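Local coordinates for protein phytochromobilin synthase (Solanum lycopersicum, PDB 6KME) that binds biliverdin IX alpha and probably reduces it, with electrons from ferredoxin, to phytochromobilin, the chromophore of plant phytochromes, at residues K156-T168 / V179-V193. The protein carries 1 engineered substitution. Sequence-based numbering, arbitrary orientation.
With BLA (biliverdine IX alpha), chain B.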
loop_
_atom_site.group_PDB
_atom_site.type_symbol
_atom_site.label_atom_id
_atom_site.label_comp_id
_atom_site.label_asym_id
_atom_site.label_seq_id
_atom_site.Cartn_x
_atom_site.Cartn_y
_atom_site.Cartn_z
ATOM N N LYS A 156 -19.192 -1.967 -5.229
ATOM C CA LYS A 156 -19.844 -0.815 -4.605
ATOM C C LYS A 156 -19.066 0.470 -4.854
ATOM O O LYS A 156 -19.644 1.500 -5.216
ATOM C CB LYS A 156 -19.996 -1.054 -3.102
ATOM C CG LYS A 156 -20.676 0.073 -2.339
ATOM C CD LYS A 156 -20.633 -0.198 -0.837
ATOM C CE LYS A 156 -21.561 0.727 -0.058
ATOM N NZ LYS A 156 -21.385 0.551 1.415
ATOM N N TYR A 157 -17.748 0.435 -4.664
ATOM C CA TYR A 157 -16.971 1.666 -4.747
ATOM C C TYR A 157 -16.397 1.932 -6.130
ATOM O O TYR A 157 -16.115 3.092 -6.455
ATOM C CB TYR A 157 -15.862 1.643 -3.698
ATOM C CG TYR A 157 -16.441 1.871 -2.328
ATOM C CD1 TYR A 157 -16.846 3.140 -1.944
ATOM C CD2 TYR A 157 -16.638 0.818 -1.443
ATOM C CE1 TYR A 157 -17.401 3.367 -0.714
ATOM C CE2 TYR A 157 -17.192 1.035 -0.199
ATOM C CZ TYR A 157 -17.570 2.315 0.156
ATOM O OH TYR A 157 -18.129 2.559 1.380
ATOM N N SER A 158 -16.238 0.898 -6.960
ATOM C CA SER A 158 -15.818 1.134 -8.338
ATOM C C SER A 158 -16.825 2.006 -9.078
ATOM O O SER A 158 -16.459 2.718 -10.021
ATOM C CB SER A 158 -15.626 -0.195 -9.068
ATOM O OG SER A 158 -16.881 -0.710 -9.490
ATOM N N LYS A 159 -18.093 1.972 -8.665
ATOM C CA LYS A 159 -19.088 2.841 -9.287
ATOM C C LYS A 159 -18.940 4.283 -8.816
ATOM O O LYS A 159 -19.101 5.216 -9.608
ATOM C CB LYS A 159 -20.496 2.324 -8.989
ATOM C CG LYS A 159 -20.757 0.917 -9.495
ATOM C CD LYS A 159 -22.180 0.477 -9.192
ATOM C CE LYS A 159 -22.401 -0.982 -9.557
ATOM N NZ LYS A 159 -23.793 -1.419 -9.261
ATOM N N LEU A 160 -18.606 4.480 -7.539
ATOM C CA LEU A 160 -18.558 5.802 -6.922
ATOM C C LEU A 160 -17.212 6.499 -7.079
ATOM O O LEU A 160 -17.157 7.732 -7.025
ATOM C CB LEU A 160 -18.866 5.690 -5.423
ATOM C CG LEU A 160 -20.124 4.940 -4.988
ATOM C CD1 LEU A 160 -20.148 4.870 -3.478
ATOM C CD2 LEU A 160 -21.367 5.626 -5.517
ATOM N N LEU A 161 -16.126 5.738 -7.215
ATOM C CA LEU A 161 -14.760 6.252 -7.327
ATOM C C LEU A 161 -14.185 5.669 -8.612
ATOM O O LEU A 161 -13.602 4.570 -8.602
ATOM C CB LEU A 161 -13.914 5.873 -6.106
ATOM C CG LEU A 161 -14.337 6.437 -4.737
ATOM C CD1 LEU A 161 -13.629 5.744 -3.569
ATOM C CD2 LEU A 161 -14.099 7.953 -4.673
ATOM N N PRO A 162 -14.295 6.381 -9.732
ATOM C CA PRO A 162 -14.014 5.769 -11.037
ATOM C C PRO A 162 -12.539 5.469 -11.265
ATOM O O PRO A 162 -11.646 6.117 -10.708
ATOM C CB PRO A 162 -14.516 6.824 -12.028
ATOM C CG PRO A 162 -14.392 8.116 -11.284
ATOM C CD PRO A 162 -14.738 7.782 -9.859
ATOM N N TRP A 163 -12.300 4.484 -12.132
ATOM C CA TRP A 163 -10.944 4.109 -12.533
ATOM C C TRP A 163 -10.095 5.336 -12.863
ATOM O O TRP A 163 -10.516 6.220 -13.615
ATOM C CB TRP A 163 -11.026 3.172 -13.742
ATOM C CG TRP A 163 -9.725 2.579 -14.169
ATOM C CD1 TRP A 163 -9.064 2.807 -15.355
ATOM C CD2 TRP A 163 -8.925 1.639 -13.436
ATOM N NE1 TRP A 163 -7.903 2.072 -15.394
ATOM C CE2 TRP A 163 -7.788 1.353 -14.227
ATOM C CE3 TRP A 163 -9.053 1.020 -12.178
ATOM C CZ2 TRP A 163 -6.792 0.468 -13.813
ATOM C CZ3 TRP A 163 -8.061 0.148 -11.767
ATOM C CH2 TRP A 163 -6.945 -0.126 -12.585
ATOM N N GLY A 164 -8.894 5.393 -12.291
ATOM C CA GLY A 164 -8.020 6.549 -12.443
ATOM C C GLY A 164 -7.397 6.712 -13.821
ATOM O O GLY A 164 -6.821 7.772 -14.092
ATOM N N GLY A 165 -7.500 5.714 -14.687
ATOM C CA GLY A 165 -6.911 5.793 -16.019
ATOM C C GLY A 165 -5.608 5.020 -16.114
ATOM O O GLY A 165 -5.268 4.198 -15.255
ATOM N N LYS A 166 -4.859 5.305 -17.182
ATOM C CA LYS A 166 -3.613 4.594 -17.434
ATOM C C LYS A 166 -2.642 4.755 -16.267
ATOM O O LYS A 166 -2.553 5.822 -15.648
ATOM C CB LYS A 166 -2.970 5.095 -18.736
ATOM C CG LYS A 166 -3.800 4.797 -19.978
ATOM C CD LYS A 166 -3.172 5.418 -21.249
ATOM C CE LYS A 166 -4.142 5.320 -22.428
ATOM N NZ LYS A 166 -3.615 5.973 -23.641
ATOM N N LEU A 167 -1.922 3.676 -15.952
ATOM C CA LEU A 167 -0.993 3.682 -14.827
ATOM C C LEU A 167 0.160 2.734 -15.128
ATOM O O LEU A 167 0.061 1.863 -15.996
ATOM C CB LEU A 167 -1.684 3.285 -13.504
ATOM C CG LEU A 167 -2.028 1.793 -13.273
ATOM C CD1 LEU A 167 -2.398 1.541 -11.811
ATOM C CD2 LEU A 167 -3.146 1.316 -14.191
ATOM N N THR A 168 1.262 2.920 -14.402
ATOM C CA THR A 168 2.429 2.045 -14.492
ATOM C C THR A 168 2.006 0.576 -14.583
ATOM O O THR A 168 1.299 0.070 -13.702
ATOM C CB THR A 168 3.307 2.290 -13.256
ATOM O OG1 THR A 168 3.827 3.628 -13.297
ATOM C CG2 THR A 168 4.463 1.270 -13.132
ATOM N N VAL A 179 -9.245 -3.368 -6.149
ATOM C CA VAL A 179 -8.454 -2.154 -5.959
ATOM C C VAL A 179 -9.277 -0.925 -6.324
ATOM O O VAL A 179 -10.049 -0.921 -7.294
ATOM C CB VAL A 179 -7.152 -2.194 -6.780
ATOM C CG1 VAL A 179 -7.451 -2.274 -8.307
ATOM C CG2 VAL A 179 -6.299 -0.977 -6.473
ATOM N N ILE A 180 -9.153 0.106 -5.506
ATOM C CA ILE A 180 -9.644 1.433 -5.838
ATOM C C ILE A 180 -8.433 2.249 -6.274
ATOM O O ILE A 180 -7.590 2.620 -5.449
ATOM C CB ILE A 180 -10.369 2.087 -4.657
ATOM C CG1 ILE A 180 -11.634 1.301 -4.318
ATOM C CG2 ILE A 180 -10.687 3.561 -4.972
ATOM C CD1 ILE A 180 -12.260 1.716 -3.006
ATOM N N TRP A 181 -8.334 2.495 -7.576
ATOM C CA TRP A 181 -7.326 3.380 -8.155
ATOM C C TRP A 181 -8.130 4.488 -8.814
ATOM O O TRP A 181 -8.932 4.216 -9.716
ATOM C CB TRP A 181 -6.421 2.629 -9.142
ATOM C CG TRP A 181 -5.877 3.479 -10.285
ATOM C CD1 TRP A 181 -6.061 3.277 -11.630
ATOM C CD2 TRP A 181 -5.070 4.660 -10.162
ATOM N NE1 TRP A 181 -5.408 4.262 -12.352
ATOM C CE2 TRP A 181 -4.790 5.118 -11.474
ATOM C CE3 TRP A 181 -4.541 5.367 -9.069
ATOM C CZ2 TRP A 181 -4.023 6.265 -11.719
ATOM C CZ3 TRP A 181 -3.777 6.501 -9.313
ATOM C CH2 TRP A 181 -3.527 6.941 -10.631
ATOM N N THR A 182 -7.992 5.716 -8.308
ATOM C CA THR A 182 -8.900 6.776 -8.720
ATOM C C THR A 182 -8.207 8.127 -8.609
ATOM O O THR A 182 -7.253 8.306 -7.845
ATOM C CB THR A 182 -10.216 6.747 -7.897
ATOM O OG1 THR A 182 -11.194 7.618 -8.480
ATOM C CG2 THR A 182 -10.008 7.147 -6.421
ATOM N N ARG A 183 -8.687 9.059 -9.423
ATOM C CA ARG A 183 -8.351 10.471 -9.364
ATOM C C ARG A 183 -9.657 11.246 -9.307
ATOM O O ARG A 183 -10.597 10.925 -10.042
ATOM C CB ARG A 183 -7.546 10.922 -10.614
ATOM C CG ARG A 183 -6.255 10.146 -10.911
ATOM C CD ARG A 183 -5.674 10.596 -12.280
ATOM N NE ARG A 183 -4.467 9.858 -12.684
ATOM C CZ ARG A 183 -3.219 10.259 -12.459
ATOM N NH1 ARG A 183 -2.979 11.400 -11.814
ATOM N NH2 ARG A 183 -2.199 9.520 -12.875
ATOM N N PHE A 184 -9.729 12.262 -8.449
ATOM C CA PHE A 184 -10.942 13.070 -8.420
ATOM C C PHE A 184 -10.633 14.434 -7.825
ATOM O O PHE A 184 -9.668 14.594 -7.071
ATOM C CB PHE A 184 -12.077 12.378 -7.644
ATOM C CG PHE A 184 -11.736 12.020 -6.218
ATOM C CD1 PHE A 184 -11.836 12.962 -5.203
ATOM C CD2 PHE A 184 -11.354 10.719 -5.888
ATOM C CE1 PHE A 184 -11.540 12.613 -3.866
ATOM C CE2 PHE A 184 -11.055 10.371 -4.569
ATOM C CZ PHE A 184 -11.145 11.318 -3.561
ATOM N N SER A 185 -11.451 15.415 -8.201
ATOM C CA SER A 185 -11.368 16.757 -7.650
ATOM C C SER A 185 -11.975 16.810 -6.255
ATOM O O SER A 185 -12.936 16.101 -5.943
ATOM C CB SER A 185 -12.084 17.753 -8.556
ATOM O OG SER A 185 -11.324 17.970 -9.734
ATOM N N SER A 186 -11.412 17.676 -5.418
ATOM C CA SER A 186 -11.816 17.712 -4.018
ATOM C C SER A 186 -13.225 18.264 -3.888
ATOM O O SER A 186 -13.586 19.242 -4.541
ATOM C CB SER A 186 -10.842 18.559 -3.202
ATOM O OG SER A 186 -9.534 18.006 -3.228
ATOM N N SER A 187 -14.031 17.611 -3.059
ATOM C CA SER A 187 -15.354 18.096 -2.695
ATOM C C SER A 187 -15.778 17.376 -1.430
ATOM O O SER A 187 -15.243 16.304 -1.117
ATOM C CB SER A 187 -16.379 17.855 -3.819
ATOM O OG SER A 187 -16.726 16.482 -3.927
ATOM N N PRO A 188 -16.718 17.940 -0.672
ATOM C CA PRO A 188 -17.222 17.211 0.505
ATOM C C PRO A 188 -17.764 15.831 0.169
ATOM O O PRO A 188 -17.507 14.872 0.912
ATOM C CB PRO A 188 -18.317 18.141 1.044
ATOM C CG PRO A 188 -17.890 19.507 0.590
ATOM C CD PRO A 188 -17.271 19.303 -0.762
ATOM N N HIS A 189 -18.496 15.696 -0.938
ATOM C CA HIS A 189 -19.047 14.392 -1.292
ATOM C C HIS A 189 -17.942 13.382 -1.596
ATOM O O HIS A 189 -17.954 12.259 -1.078
ATOM C CB HIS A 189 -19.991 14.523 -2.483
ATOM C CG HIS A 189 -20.403 13.204 -3.055
ATOM N ND1 HIS A 189 -21.342 12.394 -2.455
ATOM C CD2 HIS A 189 -19.980 12.539 -4.156
ATOM C CE1 HIS A 189 -21.491 11.293 -3.169
ATOM N NE2 HIS A 189 -20.673 11.355 -4.204
ATOM N N ASN A 190 -16.974 13.761 -2.439
ATOM C CA ASN A 190 -15.926 12.814 -2.811
ATOM C C ASN A 190 -15.106 12.388 -1.605
ATOM O O ASN A 190 -14.748 11.212 -1.476
ATOM C CB ASN A 190 -15.015 13.412 -3.883
ATOM C CG ASN A 190 -15.643 13.373 -5.260
ATOM O OD1 ASN A 190 -16.589 12.624 -5.490
ATOM N ND2 ASN A 190 -15.115 14.170 -6.188
ATOM N N HIS A 191 -14.784 13.325 -0.711
ATOM C CA HIS A 191 -14.009 12.929 0.462
ATOM C C HIS A 191 -14.834 12.083 1.423
ATOM O O HIS A 191 -14.293 11.179 2.077
ATOM C CB HIS A 191 -13.442 14.166 1.154
ATOM C CG HIS A 191 -12.266 14.758 0.433
ATOM N ND1 HIS A 191 -12.171 16.098 0.130
ATOM C CD2 HIS A 191 -11.139 14.183 -0.053
ATOM C CE1 HIS A 191 -11.035 16.327 -0.508
ATOM N NE2 HIS A 191 -10.389 15.180 -0.629
ATOM N N SER A 192 -16.136 12.360 1.524
ATOM C CA SER A 192 -17.014 11.503 2.314
ATOM C C SER A 192 -17.027 10.079 1.768
ATOM O O SER A 192 -16.967 9.113 2.534
ATOM C CB SER A 192 -18.427 12.092 2.345
ATOM O OG SER A 192 -19.355 11.177 2.905
ATOM N N VAL A 193 -17.087 9.928 0.442
ATOM C CA VAL A 193 -17.054 8.594 -0.156
ATOM C C VAL A 193 -15.715 7.916 0.117
ATOM O O VAL A 193 -15.660 6.719 0.445
ATOM C CB VAL A 193 -17.350 8.685 -1.663
ATOM C CG1 VAL A 193 -17.192 7.332 -2.315
ATOM C CG2 VAL A 193 -18.761 9.211 -1.880
HETATM C CHA BLA B . 0.679 9.000 -8.324
HETATM N NA BLA B . 0.568 6.798 -6.959
HETATM C C1A BLA B . 0.452 7.505 -8.167
HETATM C C2A BLA B . 0.100 6.538 -9.207
HETATM C C3A BLA B . 0.017 5.225 -8.566
HETATM C C4A BLA B . 0.313 5.413 -7.175
HETATM C CMA BLA B . -0.335 3.868 -9.183
HETATM C CAA BLA B . -0.088 6.943 -10.697
HETATM C CBA BLA B . 1.263 7.061 -11.349
HETATM C CGA BLA B . 1.711 5.680 -11.954
HETATM O O1A BLA B . 0.871 5.232 -12.679
HETATM O O2A BLA B . 2.797 5.335 -11.592
HETATM C CHB BLA B . 0.334 4.371 -6.048
HETATM N NB BLA B . 1.405 2.429 -7.043
HETATM C C1B BLA B . 0.924 3.119 -5.906
HETATM C C2B BLA B . 0.828 1.954 -4.830
HETATM C C3B BLA B . 1.474 0.818 -5.302
HETATM C C4B BLA B . 1.907 1.128 -6.737
HETATM C CMB BLA B . 0.329 2.259 -3.430
HETATM O OB BLA B . 2.577 0.496 -7.538
HETATM C CAB BLA B . 1.803 -0.589 -4.867
HETATM C CBB BLA B . 2.502 -1.646 -5.341
HETATM N NC BLA B . 1.815 9.142 -3.147
HETATM C C1C BLA B . 1.858 8.398 -1.946
HETATM C C2C BLA B . 2.591 9.290 -0.935
HETATM C C3C BLA B . 2.921 10.476 -1.592
HETATM C C4C BLA B . 2.422 10.409 -3.055
HETATM C CMC BLA B . 2.814 8.759 0.486
HETATM O OC BLA B . 1.347 7.289 -1.950
HETATM C CAC BLA B . 3.644 11.630 -0.994
HETATM C CBC BLA B . 4.614 11.734 -0.059
HETATM C CHD BLA B . 2.453 11.222 -4.157
HETATM N ND BLA B . 1.493 9.744 -6.057
HETATM C C1D BLA B . 2.002 10.874 -5.565
HETATM C C2D BLA B . 2.125 11.962 -6.615
HETATM C C3D BLA B . 1.645 11.428 -7.797
HETATM C C4D BLA B . 1.217 9.964 -7.488
HETATM C CMD BLA B . 2.691 13.322 -6.251
HETATM C CAD BLA B . 1.498 12.002 -9.212
HETATM C CBD BLA B . 2.818 12.195 -9.933
HETATM C CGD BLA B . 3.559 10.851 -10.355
HETATM O O1D BLA B . 4.726 10.860 -10.006
HETATM O O2D BLA B . 2.844 10.056 -10.950
HETATM O O HOH W 1 -11.073 2.742 -9.034
HETATM O O HOH W 2 -10.635 8.763 -12.060
HETATM O O HOH W 3 -4.054 8.012 -15.018
HETATM O O HOH W 4 -0.874 7.079 -13.738
#
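Trp-181 stands on its rim against Trp-163: the CD1 edge of its five-membered ring points at the face of the Trp-163 six-membered ring in a T-shaped pair, planes at 88° and centroids 4.6 Å apart. With CG anti to the backbone N (chi1 -173°), the Trp-163 indole is carried back to the strand, its face over Trp-181 CD1. With no side chain in the way, Gly-164 CA lies over one face of the Trp-181 indole, 3.7 Å from the centroid of the five-membered ring, and Leu-167 CD1 makes a second CH-pi contact on the opposite face. In the ring plane, Trp-181 NE1 gives a nearly straight hydrogen bond (171°) to Gly-165 O at 2.9 Å. With an alanine here the indole is gone, which is likely to leave Gly-165 O without its donor and to cost the Trp-163 face, Gly-164 CA and Leu-167 CD1 their common partner. Strand 180-185 is an edge strand of the seven-stranded antiparallel sheet in the alpha/beta/alpha sandwich of ferredoxin-dependent bilin reductases, and loop 161-166 runs across it toward the biliverdin pocket, where Trp-181 CH2 comes within 3.4 Å of BLA CAA. At the other end Leu-161 wedges between strand and helix 188-211: its CD1 meets Ile-180 CG2, CD2 meets Phe-184 CE2, and CG packs 3.8 Å from Val-193 CG1, which also reaches Leu-160 CB. Midway, Thr-182 OG1 donates to Pro-162 O at 2.7 Å.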